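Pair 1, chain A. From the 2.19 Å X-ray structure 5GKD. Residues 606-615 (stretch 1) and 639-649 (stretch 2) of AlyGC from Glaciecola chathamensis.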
# COMPACT_ATOMS: atom_id res chain seq x y z
N TYR A 606 8.58 -7.84 -18.27
CA TYR A 606 8.08 -8.48 -19.49
C TYR A 606 6.66 -8.96 -19.26
O TYR A 606 6.43 -9.87 -18.46
CB TYR A 606 8.95 -9.68 -19.90
CG TYR A 606 10.38 -9.36 -20.15
CD1 TYR A 606 10.81 -8.88 -21.39
CD2 TYR A 606 11.32 -9.55 -19.16
CE1 TYR A 606 12.16 -8.59 -21.62
CE2 TYR A 606 12.64 -9.26 -19.37
CZ TYR A 606 13.05 -8.78 -20.60
OH TYR A 606 14.38 -8.52 -20.76
N LEU A 607 5.71 -8.37 -19.98
CA LEU A 607 4.35 -8.87 -20.07
C LEU A 607 4.17 -9.53 -21.43
O LEU A 607 4.29 -8.86 -22.46
CB LEU A 607 3.35 -7.73 -19.92
CG LEU A 607 1.94 -7.93 -19.39
CD1 LEU A 607 0.98 -7.01 -20.10
CD2 LEU A 607 1.47 -9.36 -19.41
N THR A 608 3.87 -10.83 -21.45
CA THR A 608 3.69 -11.57 -22.69
C THR A 608 2.37 -12.33 -22.67
O THR A 608 2.12 -13.09 -21.73
CB THR A 608 4.85 -12.55 -22.93
OG1 THR A 608 6.06 -11.81 -23.12
CG2 THR A 608 4.60 -13.37 -24.19
N ILE A 609 1.54 -12.13 -23.69
CA ILE A 609 0.28 -12.87 -23.87
C ILE A 609 0.24 -13.35 -25.31
O ILE A 609 0.14 -12.54 -26.23
CB ILE A 609 -0.96 -12.01 -23.56
CG1 ILE A 609 -0.97 -11.55 -22.11
CG2 ILE A 609 -2.22 -12.79 -23.83
CD1 ILE A 609 -2.17 -10.68 -21.79
N GLU A 610 0.28 -14.67 -25.51
CA GLU A 610 0.24 -15.23 -26.86
C GLU A 610 -0.74 -16.40 -26.95
O GLU A 610 -0.94 -17.13 -25.98
CB GLU A 610 1.63 -15.70 -27.31
CG GLU A 610 2.65 -14.59 -27.47
CD GLU A 610 4.03 -15.12 -27.81
OE1 GLU A 610 4.56 -15.94 -27.03
OE2 GLU A 610 4.57 -14.74 -28.87
N ASN A 611 -1.33 -16.56 -28.13
CA ASN A 611 -2.14 -17.73 -28.48
C ASN A 611 -3.28 -17.94 -27.49
O ASN A 611 -3.64 -19.07 -27.15
CB ASN A 611 -1.29 -18.99 -28.56
CG ASN A 611 -0.20 -18.90 -29.61
OD1 ASN A 611 -0.43 -18.40 -30.73
ND2 ASN A 611 1.00 -19.36 -29.27
N SER A 612 -3.85 -16.85 -27.02
CA SER A 612 -4.83 -16.92 -25.95
C SER A 612 -6.14 -16.30 -26.43
O SER A 612 -6.21 -15.70 -27.49
CB SER A 612 -4.31 -16.22 -24.69
OG SER A 612 -3.19 -16.93 -24.20
N ASN A 613 -7.17 -16.47 -25.61
CA ASN A 613 -8.51 -16.06 -25.99
C ASN A 613 -9.18 -15.40 -24.80
O ASN A 613 -9.23 -15.97 -23.71
CB ASN A 613 -9.30 -17.27 -26.49
CG ASN A 613 -10.54 -16.88 -27.22
OD1 ASN A 613 -11.47 -16.34 -26.62
ND2 ASN A 613 -10.57 -17.13 -28.52
N VAL A 614 -9.70 -14.20 -25.01
CA VAL A 614 -10.34 -13.39 -23.98
C VAL A 614 -11.68 -12.92 -24.52
O VAL A 614 -11.73 -12.29 -25.58
CB VAL A 614 -9.47 -12.18 -23.59
CG1 VAL A 614 -10.21 -11.31 -22.58
CG2 VAL A 614 -8.11 -12.62 -23.07
N SER A 615 -12.75 -13.17 -23.77
CA SER A 615 -14.09 -12.83 -24.24
C SER A 615 -14.96 -12.33 -23.10
O SER A 615 -15.01 -12.94 -22.03
CB SER A 615 -14.75 -14.05 -24.90
OG SER A 615 -15.96 -13.68 -25.51
N VAL A 639 4.30 -7.61 -25.09
CA VAL A 639 4.33 -8.40 -26.31
C VAL A 639 3.06 -9.23 -26.36
O VAL A 639 2.84 -10.06 -25.47
CB VAL A 639 5.57 -9.32 -26.38
CG1 VAL A 639 5.46 -10.27 -27.55
CG2 VAL A 639 6.84 -8.50 -26.45
N MET A 640 2.22 -9.00 -27.37
CA MET A 640 0.96 -9.72 -27.49
C MET A 640 0.74 -10.17 -28.92
O MET A 640 0.58 -9.34 -29.82
CB MET A 640 -0.21 -8.87 -27.01
CG MET A 640 -0.10 -8.49 -25.56
SD MET A 640 -1.63 -7.91 -24.85
CE MET A 640 -1.07 -7.55 -23.17
N ASN A 641 0.71 -11.49 -29.14
CA ASN A 641 0.67 -12.07 -30.47
C ASN A 641 -0.36 -13.18 -30.54
O ASN A 641 -0.47 -14.01 -29.62
CB ASN A 641 2.02 -12.66 -30.88
CG ASN A 641 3.14 -11.67 -30.80
OD1 ASN A 641 2.97 -10.49 -31.12
ND2 ASN A 641 4.30 -12.13 -30.37
N ASN A 642 -1.09 -13.22 -31.65
CA ASN A 642 -1.88 -14.39 -32.03
C ASN A 642 -3.01 -14.65 -31.05
O ASN A 642 -3.38 -15.80 -30.81
CB ASN A 642 -0.99 -15.63 -32.17
CG ASN A 642 -0.01 -15.51 -33.33
OD1 ASN A 642 -0.41 -15.71 -34.47
ND2 ASN A 642 1.26 -15.15 -33.06
N ASN A 643 -3.58 -13.59 -30.50
CA ASN A 643 -4.69 -13.70 -29.57
C ASN A 643 -5.99 -13.32 -30.27
O ASN A 643 -6.00 -12.60 -31.26
CB ASN A 643 -4.51 -12.80 -28.33
CG ASN A 643 -3.17 -13.01 -27.64
OD1 ASN A 643 -2.95 -14.00 -26.96
ND2 ASN A 643 -2.29 -12.06 -27.82
N ILE A 644 -7.09 -13.77 -29.69
CA ILE A 644 -8.42 -13.35 -30.10
C ILE A 644 -9.08 -12.70 -28.90
O ILE A 644 -9.23 -13.33 -27.85
CB ILE A 644 -9.26 -14.53 -30.61
CG1 ILE A 644 -8.65 -15.11 -31.88
CG2 ILE A 644 -10.70 -14.10 -30.86
CD1 ILE A 644 -7.58 -16.15 -31.62
N PHE A 645 -9.45 -11.44 -29.05
CA PHE A 645 -10.11 -10.67 -28.00
C PHE A 645 -11.51 -10.31 -28.47
O PHE A 645 -11.66 -9.63 -29.49
CB PHE A 645 -9.32 -9.39 -27.66
CG PHE A 645 -7.83 -9.60 -27.39
CD1 PHE A 645 -7.39 -10.30 -26.27
CD2 PHE A 645 -6.88 -9.02 -28.21
CE1 PHE A 645 -6.03 -10.45 -26.00
CE2 PHE A 645 -5.51 -9.17 -27.96
CZ PHE A 645 -5.09 -9.88 -26.84
N ASN A 646 -12.54 -10.75 -27.73
CA ASN A 646 -13.93 -10.45 -28.07
C ASN A 646 -14.60 -9.66 -26.95
O ASN A 646 -14.52 -10.05 -25.78
CB ASN A 646 -14.77 -11.71 -28.32
CG ASN A 646 -14.14 -12.65 -29.34
OD1 ASN A 646 -14.20 -12.41 -30.55
ND2 ASN A 646 -13.58 -13.76 -28.85
N GLU A 647 -15.30 -8.59 -27.32
CA GLU A 647 -16.10 -7.79 -26.39
C GLU A 647 -15.28 -7.41 -25.15
O GLU A 647 -15.60 -7.77 -24.02
CB GLU A 647 -17.37 -8.54 -25.99
CG GLU A 647 -18.28 -8.94 -27.15
CD GLU A 647 -19.18 -7.82 -27.63
OE1 GLU A 647 -19.19 -6.72 -27.02
OE2 GLU A 647 -19.92 -8.04 -28.62
N VAL A 648 -14.19 -6.67 -25.38
CA VAL A 648 -13.21 -6.37 -24.35
C VAL A 648 -13.14 -4.86 -24.15
O VAL A 648 -13.10 -4.09 -25.12
CB VAL A 648 -11.83 -6.93 -24.71
CG1 VAL A 648 -10.78 -6.42 -23.75
CG2 VAL A 648 -11.86 -8.44 -24.72
N GLY A 649 -13.13 -4.43 -22.88
CA GLY A 649 -12.77 -3.07 -22.53
C GLY A 649 -13.89 -2.06 -22.49
O GLY A 649 -13.61 -0.88 -22.22

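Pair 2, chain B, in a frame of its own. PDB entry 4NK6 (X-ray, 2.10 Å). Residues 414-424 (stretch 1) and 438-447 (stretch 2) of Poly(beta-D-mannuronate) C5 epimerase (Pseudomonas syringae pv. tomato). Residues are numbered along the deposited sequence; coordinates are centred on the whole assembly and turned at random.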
# COMPACT_ATOMS: atom_id res chain seq x y z
N SER B 414 -26.54 9.20 -3.12
CA SER B 414 -27.63 8.61 -2.36
C SER B 414 -27.09 7.70 -1.26
O SER B 414 -26.07 7.03 -1.43
CB SER B 414 -28.58 7.83 -3.26
OG SER B 414 -28.01 6.61 -3.64
N LEU B 415 -27.78 7.68 -0.13
CA LEU B 415 -27.35 6.79 0.93
C LEU B 415 -28.48 6.32 1.83
O LEU B 415 -29.60 6.85 1.80
CB LEU B 415 -26.22 7.42 1.73
CG LEU B 415 -26.33 8.88 2.13
CD1 LEU B 415 -27.04 9.01 3.45
CD2 LEU B 415 -24.94 9.50 2.20
N ILE B 416 -28.17 5.27 2.59
CA ILE B 416 -29.06 4.72 3.58
C ILE B 416 -28.29 4.72 4.90
O ILE B 416 -27.17 4.22 4.97
CB ILE B 416 -29.47 3.29 3.20
CG1 ILE B 416 -30.31 3.32 1.92
CG2 ILE B 416 -30.25 2.63 4.33
CD1 ILE B 416 -30.70 1.96 1.38
N MET B 417 -28.88 5.35 5.92
CA MET B 417 -28.25 5.40 7.23
C MET B 417 -29.13 4.66 8.23
O MET B 417 -30.33 4.93 8.32
CB MET B 417 -28.05 6.84 7.68
CG MET B 417 -27.23 7.69 6.72
SD MET B 417 -26.84 9.32 7.39
CE MET B 417 -26.29 8.85 9.02
N VAL B 418 -28.52 3.72 8.96
CA VAL B 418 -29.24 2.94 9.98
C VAL B 418 -28.42 2.91 11.27
O VAL B 418 -27.24 2.56 11.26
CB VAL B 418 -29.49 1.48 9.52
CG1 VAL B 418 -30.06 0.63 10.67
CG2 VAL B 418 -30.44 1.44 8.32
N GLY B 419 -29.04 3.31 12.37
CA GLY B 419 -28.41 3.18 13.67
C GLY B 419 -27.21 4.09 13.87
O GLY B 419 -27.05 5.08 13.15
N GLY B 420 -26.37 3.75 14.84
CA GLY B 420 -25.20 4.55 15.15
C GLY B 420 -25.54 5.90 15.75
O GLY B 420 -26.66 6.13 16.20
N GLU B 421 -24.57 6.80 15.74
CA GLU B 421 -24.74 8.08 16.42
C GLU B 421 -23.96 9.21 15.74
O GLU B 421 -22.82 9.03 15.32
CB GLU B 421 -24.34 7.95 17.89
CG GLU B 421 -24.29 9.27 18.63
CD GLU B 421 -24.24 9.10 20.14
OE1 GLU B 421 -23.89 10.09 20.82
OE2 GLU B 421 -24.56 8.00 20.65
N LEU B 422 -24.60 10.36 15.64
CA LEU B 422 -23.97 11.58 15.16
C LEU B 422 -24.14 12.61 16.24
O LEU B 422 -25.27 13.00 16.53
CB LEU B 422 -24.69 12.09 13.91
CG LEU B 422 -24.94 11.05 12.81
CD1 LEU B 422 -25.73 11.64 11.65
CD2 LEU B 422 -23.60 10.47 12.33
N SER B 423 -23.05 13.05 16.87
CA SER B 423 -23.20 14.04 17.94
C SER B 423 -21.95 14.88 18.19
O SER B 423 -20.84 14.47 17.86
CB SER B 423 -23.67 13.37 19.23
OG SER B 423 -22.75 12.39 19.66
N SER B 424 -22.17 16.08 18.73
CA SER B 424 -21.09 17.01 19.07
C SER B 424 -20.24 17.47 17.88
O SER B 424 -19.13 17.96 18.07
CB SER B 424 -20.16 16.43 20.14
OG SER B 424 -20.89 16.02 21.28
N VAL B 438 -32.14 9.91 0.27
CA VAL B 438 -31.56 9.55 1.54
C VAL B 438 -32.64 8.90 2.39
O VAL B 438 -33.77 9.40 2.45
CB VAL B 438 -31.03 10.78 2.29
CG1 VAL B 438 -30.51 10.38 3.67
CG2 VAL B 438 -29.94 11.47 1.49
N GLU B 439 -32.31 7.79 3.03
CA GLU B 439 -33.19 7.18 4.01
C GLU B 439 -32.43 7.05 5.32
O GLU B 439 -31.28 6.59 5.33
CB GLU B 439 -33.68 5.81 3.52
CG GLU B 439 -34.35 5.86 2.16
CD GLU B 439 -34.76 4.49 1.65
OE1 GLU B 439 -34.47 3.48 2.34
OE2 GLU B 439 -35.38 4.41 0.56
N LEU B 440 -33.06 7.47 6.41
CA LEU B 440 -32.48 7.38 7.75
C LEU B 440 -33.40 6.59 8.66
O LEU B 440 -34.60 6.86 8.72
CB LEU B 440 -32.34 8.77 8.39
CG LEU B 440 -31.78 9.95 7.62
CD1 LEU B 440 -32.02 11.22 8.45
CD2 LEU B 440 -30.31 9.74 7.37
N TYR B 441 -32.83 5.63 9.39
CA TYR B 441 -33.61 4.83 10.33
C TYR B 441 -32.86 4.73 11.66
O TYR B 441 -31.70 4.31 11.69
CB TYR B 441 -33.86 3.43 9.77
CG TYR B 441 -34.50 3.41 8.40
CD1 TYR B 441 -33.73 3.35 7.24
CD2 TYR B 441 -35.89 3.44 8.25
CE1 TYR B 441 -34.31 3.33 5.98
CE2 TYR B 441 -36.48 3.43 6.99
CZ TYR B 441 -35.68 3.37 5.86
OH TYR B 441 -36.26 3.34 4.61
N ARG B 442 -33.52 5.14 12.74
CA ARG B 442 -33.03 4.93 14.10
C ARG B 442 -31.61 5.43 14.30
O ARG B 442 -30.82 4.79 14.99
CB ARG B 442 -33.14 3.44 14.49
N VAL B 443 -31.27 6.55 13.67
CA VAL B 443 -29.99 7.19 13.92
C VAL B 443 -30.13 8.06 15.16
O VAL B 443 -31.07 8.85 15.28
CB VAL B 443 -29.52 8.05 12.73
CG1 VAL B 443 -28.17 8.70 13.04
CG2 VAL B 443 -29.42 7.20 11.47
N SER B 444 -29.21 7.89 16.10
CA SER B 444 -29.15 8.76 17.26
C SER B 444 -28.43 10.08 16.90
O SER B 444 -27.31 10.08 16.39
CB SER B 444 -28.47 8.03 18.42
OG SER B 444 -28.28 8.88 19.52
N MET B 445 -29.10 11.20 17.13
CA MET B 445 -28.49 12.51 16.92
C MET B 445 -28.72 13.34 18.17
O MET B 445 -29.78 13.94 18.35
CB MET B 445 -29.11 13.23 15.71
CG MET B 445 -29.12 12.42 14.42
SD MET B 445 -29.42 13.42 12.94
CE MET B 445 -29.78 12.13 11.73
N LEU B 446 -27.73 13.36 19.06
CA LEU B 446 -27.88 13.99 20.36
C LEU B 446 -27.93 15.52 20.27
O LEU B 446 -27.15 16.13 19.52
CB LEU B 446 -26.78 13.54 21.32
CG LEU B 446 -26.76 12.03 21.57
CD1 LEU B 446 -25.87 11.69 22.75
CD2 LEU B 446 -28.17 11.48 21.78
N MET B 447 -28.85 16.12 21.02
CA MET B 447 -29.04 17.57 21.02
C MET B 447 -28.80 18.16 22.41
O MET B 447 -27.72 18.03 22.97
CB MET B 447 -30.45 17.92 20.53
CG MET B 447 -30.73 19.42 20.46
O HOH W 1 -26.09 15.64 16.79
O HOH W 2 -24.63 17.22 19.61

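Pair 1 and pair 2 share one backbone arrangement. In each, two neighbouring stretches run parallel, bend through a short turn, and then pair again. The superposition over 14 central residues gives an RMSD of 0.7 Å. In pair 1 the first two strands lie 2° from parallel, with axes 4.8 Å apart. In pair 2 the values are 6° and 4.7 Å.

The ladder before the turn matches closely. Ile609(A) corresponds to Met417(B), and Val639(A) to Glu439(B). Ile609(A) N donates to Val639(A) O at 3.0 Å, and Met417(B) N donates to Glu439(B) O at 2.8 Å. The next rung also recurs: Asn641(A) N to Ile609(A) O is 3.1 Å, and Tyr441(B) N to Met417(B) O is 2.8 Å.

The clearest difference lies at the turn. Asn643(A) superposes on Val443(B). The amide of Asn643(A) reaches the neighbouring backbone with both ends. Its ND2 donates to Ile609(A) O at 2.9 Å, and its OD1 accepts from Ser612(A) N at 3.0 Å. Val443(B) has no polar group in its side chain and makes van der Waals contacts instead. Its CG2 lies 4.0 Å from Met417(B) CB, and its CG1 lies 4.0 Å from Leu422(B) CG. On the first stretch, Asn611(A) and Ser612(A) superpose on Gly419(B) and Gly420(B). Both glycines have positive phi, which favours glycine. Asn611(A) also has positive phi, but Ser612(A) does not.

On the face carrying Glu610(A) and Asn641(A), the pairing is polar. Asn641(A) ND2 donates to Glu610(A) OE2 at 3.0 Å. The matching residues, Val418(B) and Tyr441(B), meet through apolar atoms, with Val418(B) CG2 4.0 Å from Tyr441(B) CD1. The tyrosine hydroxyl turns to its own strand, where Tyr441(B) OH donates to Glu439(B) OE1 at 2.9 Å.

The other face is apolar in both pairs. Ile609(A) CD1 touches Met640(A) CE at 3.6 Å. In pair 2 the methionine is on the first stretch, and Met417(B) SD lies 3.5 Å from Leu440(B) CD2. Further along, Val614(A) CB meets the edge of the Phe645(A) ring at CD1, 3.9 Å away. The equivalent Leu422(B) CD1 approaches Met445(B) CE at 4.1 Å.

The first two rungs after the turn are kept; the pairs part at the next. Asn646(A) N donates to Val614(A) O at 2.8 Å, whereas Leu446(B) N is 3.5 Å from Leu422(B) O. In pair 2 the strand around Met445(B) is weakly bonded. There, a water donates to Leu422(B) O at 2.8 Å and to Leu446(B) O at 3.0 Å, bridging the two stretches.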